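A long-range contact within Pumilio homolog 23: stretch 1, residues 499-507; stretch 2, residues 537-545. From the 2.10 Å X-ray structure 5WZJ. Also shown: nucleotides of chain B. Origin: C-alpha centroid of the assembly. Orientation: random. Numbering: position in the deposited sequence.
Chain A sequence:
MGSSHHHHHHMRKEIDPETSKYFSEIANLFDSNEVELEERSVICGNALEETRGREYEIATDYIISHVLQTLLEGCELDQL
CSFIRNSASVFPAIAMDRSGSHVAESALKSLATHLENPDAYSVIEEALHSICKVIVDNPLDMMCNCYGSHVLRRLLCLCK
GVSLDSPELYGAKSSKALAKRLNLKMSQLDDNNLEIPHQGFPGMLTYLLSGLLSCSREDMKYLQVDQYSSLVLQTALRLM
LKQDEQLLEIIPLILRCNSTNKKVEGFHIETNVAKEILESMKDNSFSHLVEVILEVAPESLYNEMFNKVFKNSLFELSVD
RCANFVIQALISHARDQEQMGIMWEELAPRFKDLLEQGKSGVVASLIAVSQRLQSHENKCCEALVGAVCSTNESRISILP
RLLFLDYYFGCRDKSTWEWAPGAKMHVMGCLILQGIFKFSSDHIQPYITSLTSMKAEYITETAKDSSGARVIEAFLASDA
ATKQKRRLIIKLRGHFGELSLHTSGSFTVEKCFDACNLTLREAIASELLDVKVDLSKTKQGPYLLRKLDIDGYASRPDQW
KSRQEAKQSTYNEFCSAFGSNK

Stretch 1 (499-507) LSLHTSGSF
Stretch 2, residues 537-545: KTKQGPYLL

Gln 540 fastens the two stretches of Pumilio homolog 23 through its side-chain amide, which reaches the backbone carbonyls of Ser 500 and Leu 501. Gln 540 NE2 donates to Ser 500 O at 2.9 Å, nearly straight (169°), and, weakly, to Leu 501 O at 3.1 Å (131°). Ser 500 (phi/psi -63/-28) is helical and Leu 501 has phi/psi -75/-26; His 502 (-67/142) breaks from helical geometry, and a new helix follows, with Ser 506 at -66/-37. Gln 540 (-88/-22) points its CA-to-CB bond toward stretch 1 and folds with chi1 p (70°), chi2 m (-78°) and chi3 7°, a bent path that keeps the amide at the break. The register sets CA of Thr 503 6.6 Å from CA of Gln 540 and CA of Leu 501 6.8 Å from CA of Thr 538.

Thr 538 (-79/169, chi1 p) leaves its OG1 to accept from Gly 541 N at 3.0 Å, capping the helix that runs on through Leu 545; its CG2 lies 4.2 Å from Leu 501 O. Gly 541 (-47/-57) suits this turn, since an ideal CB would come within 2.9 Å of Thr 538 OG1.

Ser 506 (chi1 p, 72°) faces stretch 2, with OG 3.2 Å from Gln 540 CG; OG donates to Thr 503 O at 3.0 Å and accepts from N2 of G1 at 2.6 Å. Gln 540 CB also meets this base, 3.4 Å from G1 N3. Next to this, buried Leu 544 (-65/-45, chi1 t -159°, chi2 p 55°) packs CD2 3.6 Å from Ser 500 CB and CD1 3.9 Å from Ser 506 O; its branched end lies against the two serines, CD2 also 4.1 Å from Ser 506 CB. Ser 500 has chi1 p (73°). Together the stretches bury 318 Å², with Gln 540 contributing the largest share.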

ATOM      1  N   LEU A 499      22.493 -17.432   8.722  1.00 26.24           N
ATOM      2  CA  LEU A 499      21.790 -16.379   7.997  1.00 27.54           C
ATOM      3  C   LEU A 499      21.275 -16.865   6.649  1.00 28.26           C
ATOM      4  O   LEU A 499      20.181 -16.474   6.218  1.00 33.02           O
ATOM      5  CB  LEU A 499      22.712 -15.178   7.795  1.00 33.77           C
ATOM      6  CG  LEU A 499      22.798 -14.158   8.911  1.00 34.45           C
ATOM      7  CD1 LEU A 499      23.878 -13.142   8.554  1.00 33.19           C
ATOM      8  CD2 LEU A 499      21.442 -13.490   9.077  1.00 31.07           C
ATOM      9  N   SER A 500      22.063 -17.686   5.946  1.00 24.82           N
ATOM     10  CA  SER A 500      21.648 -18.130   4.618  1.00 27.19           C
ATOM     11  C   SER A 500      20.372 -18.954   4.682  1.00 26.75           C
ATOM     12  O   SER A 500      19.595 -18.972   3.717  1.00 30.74           O
ATOM     13  CB  SER A 500      22.766 -18.937   3.949  1.00 31.13           C
ATOM     14  OG  SER A 500      22.903 -20.217   4.545  1.00 34.26           O
ATOM     15  N   LEU A 501      20.135 -19.625   5.812  1.00 32.48           N
ATOM     16  CA  LEU A 501      18.935 -20.434   5.981  1.00 43.14           C
ATOM     17  C   LEU A 501      17.693 -19.580   6.219  1.00 50.64           C
ATOM     18  O   LEU A 501      16.581 -20.026   5.914  1.00 53.37           O
ATOM     19  CB  LEU A 501      19.141 -21.421   7.128  1.00 38.45           C
ATOM     20  CG  LEU A 501      20.418 -22.259   7.000  1.00 41.11           C
ATOM     21  CD1 LEU A 501      20.605 -23.201   8.184  1.00 38.96           C
ATOM     22  CD2 LEU A 501      20.418 -23.035   5.694  1.00 36.59           C
ATOM     23  N   HIS A 502      17.856 -18.370   6.760  1.00 53.13           N
ATOM     24  CA  HIS A 502      16.756 -17.413   6.847  1.00 54.63           C
ATOM     25  C   HIS A 502      16.336 -16.951   5.457  1.00 51.97           C
ATOM     26  O   HIS A 502      17.171 -16.735   4.572  1.00 50.74           O
ATOM     27  CB  HIS A 502      17.156 -16.183   7.673  1.00 64.10           C
ATOM     28  CG  HIS A 502      17.078 -16.377   9.157  1.00 74.31           C
ATOM     29  ND1 HIS A 502      17.994 -17.131   9.860  1.00 77.88           N
ATOM     30  CD2 HIS A 502      16.211 -15.886  10.075  1.00 77.30           C
ATOM     31  CE1 HIS A 502      17.686 -17.110  11.145  1.00 78.76           C
ATOM     32  NE2 HIS A 502      16.607 -16.362  11.302  1.00 79.04           N
ATOM     33  N   THR A 503      15.029 -16.776   5.273  1.00 41.56           N
ATOM     34  CA  THR A 503      14.528 -16.216   4.022  1.00 37.85           C
ATOM     35  C   THR A 503      15.027 -14.788   3.824  1.00 36.43           C
ATOM     36  O   THR A 503      15.475 -14.416   2.731  1.00 32.79           O
ATOM     37  CB  THR A 503      13.000 -16.248   4.017  1.00 47.87           C
ATOM     38  OG1 THR A 503      12.538 -17.476   4.601  1.00 51.45           O
ATOM     39  CG2 THR A 503      12.479 -16.126   2.601  1.00 44.09           C
ATOM     40  N   SER A 504      14.948 -13.972   4.879  1.00 34.25           N
ATOM     41  CA  SER A 504      15.421 -12.593   4.807  1.00 29.58           C
ATOM     42  C   SER A 504      16.943 -12.536   4.863  1.00 29.90           C
ATOM     43  O   SER A 504      17.576 -11.865   4.039  1.00 26.24           O
ATOM     44  CB  SER A 504      14.805 -11.775   5.947  1.00 29.52           C
ATOM     45  OG  SER A 504      15.471 -10.535   6.123  1.00 35.55           O
ATOM     46  N   GLY A 505      17.541 -13.244   5.829  1.00 27.36           N
ATOM     47  CA  GLY A 505      18.983 -13.251   6.014  1.00 33.26           C
ATOM     48  C   GLY A 505      19.771 -13.661   4.784  1.00 39.03           C
ATOM     49  O   GLY A 505      20.933 -13.257   4.635  1.00 39.31           O
ATOM     50  N   SER A 506      19.166 -14.449   3.891  1.00 32.34           N
ATOM     51  CA  SER A 506      19.887 -14.900   2.709  1.00 34.31           C
ATOM     52  C   SER A 506      20.215 -13.736   1.783  1.00 32.42           C
ATOM     53  O   SER A 506      21.288 -13.715   1.166  1.00 28.62           O
ATOM     54  CB  SER A 506      19.086 -15.972   1.970  1.00 31.48           C
ATOM     55  OG  SER A 506      17.941 -15.439   1.316  1.00 31.72           O
ATOM     56  N   PHE A 507      19.304 -12.759   1.670  1.00 27.13           N
ATOM     57  CA  PHE A 507      19.621 -11.544   0.925  1.00 26.52           C
ATOM     58  C   PHE A 507      20.802 -10.822   1.550  1.00 24.08           C
ATOM     59  O   PHE A 507      21.635 -10.249   0.842  1.00 25.49           O
ATOM     60  CB  PHE A 507      18.421 -10.595   0.880  1.00 29.32           C
ATOM     61  CG  PHE A 507      17.260 -11.088   0.049  1.00 35.54           C
ATOM     62  CD1 PHE A 507      16.260 -11.871   0.620  1.00 37.75           C
ATOM     63  CD2 PHE A 507      17.147 -10.727  -1.285  1.00 33.36           C
ATOM     64  CE1 PHE A 507      15.188 -12.304  -0.136  1.00 36.43           C
ATOM     65  CE2 PHE A 507      16.079 -11.156  -2.043  1.00 38.16           C
ATOM     66  CZ  PHE A 507      15.097 -11.945  -1.468  1.00 37.24           C
ATOM     67  N   LYS A 537      17.664 -27.137   0.616  1.00 47.79           N
ATOM     68  CA  LYS A 537      16.270 -27.455   0.907  1.00 53.11           C
ATOM     69  C   LYS A 537      15.389 -26.209   0.910  1.00 58.55           C
ATOM     70  O   LYS A 537      14.186 -26.308   0.636  1.00 58.32           O
ATOM     71  CB  LYS A 537      16.169 -28.177   2.252  1.00 49.19           C
ATOM     72  N   THR A 538      15.958 -25.036   1.203  1.00 49.43           N
ATOM     73  CA  THR A 538      15.167 -23.826   1.379  1.00 42.31           C
ATOM     74  C   THR A 538      14.767 -23.233   0.028  1.00 42.93           C
ATOM     75  O   THR A 538      15.256 -23.635  -1.032  1.00 49.53           O
ATOM     76  CB  THR A 538      15.935 -22.786   2.200  1.00 41.71           C
ATOM     77  OG1 THR A 538      17.031 -22.282   1.428  1.00 40.03           O
ATOM     78  CG2 THR A 538      16.475 -23.410   3.475  1.00 35.21           C
ATOM     79  N   LYS A 539      13.859 -22.251   0.078  1.00 41.98           N
ATOM     80  CA  LYS A 539      13.354 -21.633  -1.148  1.00 42.06           C
ATOM     81  C   LYS A 539      14.432 -20.808  -1.845  1.00 45.88           C
ATOM     82  O   LYS A 539      14.527 -20.809  -3.077  1.00 55.10           O
ATOM     83  CB  LYS A 539      12.136 -20.762  -0.831  1.00 37.88           C
ATOM     84  N   GLN A 540      15.249 -20.099  -1.070  1.00 42.94           N
ATOM     85  CA  GLN A 540      16.286 -19.225  -1.599  1.00 42.42           C
ATOM     86  C   GLN A 540      17.608 -19.941  -1.858  1.00 42.14           C
ATOM     87  O   GLN A 540      18.412 -19.451  -2.662  1.00 39.82           O
ATOM     88  CB  GLN A 540      16.526 -18.071  -0.619  1.00 42.94           C
ATOM     89  CG  GLN A 540      17.218 -18.498   0.694  1.00 43.20           C
ATOM     90  CD  GLN A 540      16.291 -19.166   1.713  1.00 47.49           C
ATOM     91  OE1 GLN A 540      15.120 -19.447   1.430  1.00 46.29           O
ATOM     92  NE2 GLN A 540      16.820 -19.424   2.908  1.00 38.47           N
ATOM     93  N   GLY A 541      17.838 -21.077  -1.194  1.00 43.15           N
ATOM     94  CA  GLY A 541      19.083 -21.811  -1.248  1.00 42.25           C
ATOM     95  C   GLY A 541      19.660 -22.022  -2.634  1.00 45.63           C
ATOM     96  O   GLY A 541      20.809 -21.656  -2.905  1.00 44.78           O
ATOM     97  N   PRO A 542      18.886 -22.633  -3.538  1.00 55.35           N
ATOM     98  CA  PRO A 542      19.391 -22.829  -4.907  1.00 57.18           C
ATOM     99  C   PRO A 542      19.905 -21.554  -5.549  1.00 55.83           C
ATOM    100  O   PRO A 542      20.961 -21.576  -6.191  1.00 56.60           O
ATOM    101  CB  PRO A 542      18.171 -23.394  -5.645  1.00 60.68           C
ATOM    102  CG  PRO A 542      17.421 -24.117  -4.591  1.00 61.69           C
ATOM    103  CD  PRO A 542      17.590 -23.305  -3.337  1.00 61.43           C
ATOM    104  N   TYR A 543      19.204 -20.433  -5.383  1.00 53.90           N
ATOM    105  CA  TYR A 543      19.691 -19.200  -5.986  1.00 57.20           C
ATOM    106  C   TYR A 543      20.956 -18.702  -5.289  1.00 52.83           C
ATOM    107  O   TYR A 543      21.866 -18.176  -5.940  1.00 51.22           O
ATOM    108  CB  TYR A 543      18.605 -18.130  -5.960  1.00 65.35           C
ATOM    109  CG  TYR A 543      19.156 -16.760  -6.250  1.00 73.11           C
ATOM    110  CD1 TYR A 543      19.445 -16.363  -7.553  1.00 78.52           C
ATOM    111  CD2 TYR A 543      19.417 -15.870  -5.222  1.00 75.57           C
ATOM    112  CE1 TYR A 543      19.969 -15.098  -7.820  1.00 79.69           C
ATOM    113  CE2 TYR A 543      19.938 -14.612  -5.478  1.00 77.51           C
ATOM    114  CZ  TYR A 543      20.211 -14.225  -6.774  1.00 77.80           C
ATOM    115  OH  TYR A 543      20.725 -12.967  -7.010  1.00 74.36           O
ATOM    116  N   LEU A 544      21.026 -18.842  -3.966  1.00 40.51           N
ATOM    117  CA  LEU A 544      22.228 -18.434  -3.249  1.00 33.91           C
ATOM    118  C   LEU A 544      23.423 -19.301  -3.645  1.00 35.34           C
ATOM    119  O   LEU A 544      24.525 -18.793  -3.898  1.00 33.47           O
ATOM    120  CB  LEU A 544      21.980 -18.518  -1.749  1.00 33.66           C
ATOM    121  CG  LEU A 544      22.913 -17.690  -0.887  1.00 38.81           C
ATOM    122  CD1 LEU A 544      22.852 -16.272  -1.381  1.00 48.40           C
ATOM    123  CD2 LEU A 544      22.494 -17.757   0.566  1.00 31.85           C
ATOM    124  N   LEU A 545      23.217 -20.620  -3.702  1.00 28.34           N
ATOM    125  CA  LEU A 545      24.304 -21.529  -4.051  1.00 36.71           C
ATOM    126  C   LEU A 545      24.826 -21.259  -5.456  1.00 37.41           C
ATOM    127  O   LEU A 545      26.037 -21.352  -5.692  1.00 30.67           O
ATOM    128  CB  LEU A 545      23.840 -22.986  -3.911  1.00 38.16           C
ATOM    129  CG  LEU A 545      23.581 -23.482  -2.480  1.00 39.90           C
ATOM    130  CD1 LEU A 545      22.828 -24.806  -2.469  1.00 40.90           C
ATOM    131  CD2 LEU A 545      24.880 -23.623  -1.705  1.00 38.85           C
TER
ATOM    132  P     G B   2       9.136 -13.368  -1.478  1.00 60.20           P
ATOM    133  OP1   G B   2       7.692 -13.580  -1.205  1.00 66.38           O
ATOM    134  OP2   G B   2       9.564 -12.593  -2.668  1.00 58.25           O
ATOM    135  O5'   G B   2       9.723 -12.647  -0.184  1.00 60.45           O
ATOM    136  C5'   G B   2       9.915 -13.363   1.028  1.00 46.58           C
ATOM    137  C4'   G B   2      10.515 -12.475   2.091  1.00 42.17           C
ATOM    138  O4'   G B   2      11.859 -12.089   1.726  1.00 42.54           O
ATOM    139  C3'   G B   2       9.793 -11.159   2.334  1.00 41.40           C
ATOM    140  O3'   G B   2       8.719 -11.355   3.239  1.00 45.85           O
ATOM    141  C2'   G B   2      10.889 -10.237   2.886  1.00 38.44           C
ATOM    142  O2'   G B   2      10.939 -10.309   4.306  1.00 32.98           O
ATOM    143  C1'   G B   2      12.178 -10.855   2.312  1.00 35.49           C
ATOM    144  N9    G B   2      12.889 -10.009   1.334  1.00 35.77           N
ATOM    145  C8    G B   2      12.586  -9.665   0.031  1.00 34.34           C
ATOM    146  N7    G B   2      13.497  -8.893  -0.519  1.00 31.42           N
ATOM    147  C5    G B   2      14.453  -8.724   0.484  1.00 32.17           C
ATOM    148  C6    G B   2      15.675  -7.995   0.511  1.00 27.17           C
ATOM    149  O6    G B   2      16.182  -7.316  -0.383  1.00 27.01           O
ATOM    150  N1    G B   2      16.321  -8.102   1.742  1.00 19.70           N
ATOM    151  C2    G B   2      15.857  -8.811   2.818  1.00 24.36           C
ATOM    152  N2    G B   2      16.615  -8.805   3.919  1.00 19.02           N
ATOM    153  N3    G B   2      14.726  -9.502   2.811  1.00 29.66           N
ATOM    154  C4    G B   2      14.088  -9.408   1.622  1.00 30.03           C
ATOM    155  O5'   G B   1      10.341 -15.515  -5.175  1.00 67.28           O
ATOM    156  C5'   G B   1      10.029 -16.541  -4.241  1.00 70.41           C
ATOM    157  C4'   G B   1      10.886 -16.448  -3.002  1.00 74.23           C
ATOM    158  O4'   G B   1      12.263 -16.777  -3.330  1.00 76.57           O
ATOM    159  C3'   G B   1      10.970 -15.073  -2.343  1.00 69.37           C
ATOM    160  O3'   G B   1       9.863 -14.807  -1.489  1.00 64.23           O
ATOM    161  C2'   G B   1      12.305 -15.138  -1.604  1.00 66.93           C
ATOM    162  O2'   G B   1      12.165 -15.831  -0.373  1.00 58.45           O
ATOM    163  C1'   G B   1      13.148 -16.000  -2.552  1.00 71.76           C
ATOM    164  N9    G B   1      13.983 -15.181  -3.454  1.00 68.02           N
ATOM    165  C8    G B   1      13.620 -14.626  -4.663  1.00 69.64           C
ATOM    166  N7    G B   1      14.577 -13.938  -5.229  1.00 68.55           N
ATOM    167  C5    G B   1      15.640 -14.042  -4.335  1.00 67.47           C
ATOM    168  C6    G B   1      16.953 -13.500  -4.403  1.00 62.32           C
ATOM    169  O6    G B   1      17.446 -12.800  -5.300  1.00 59.68           O
ATOM    170  N1    G B   1      17.710 -13.848  -3.280  1.00 55.10           N
ATOM    171  C2    G B   1      17.267 -14.615  -2.226  1.00 49.66           C
ATOM    172  N2    G B   1      18.152 -14.831  -1.236  1.00 39.71           N
ATOM    173  N3    G B   1      16.042 -15.128  -2.152  1.00 57.56           N
ATOM    174  C4    G B   1      15.290 -14.804  -3.232  1.00 63.69           C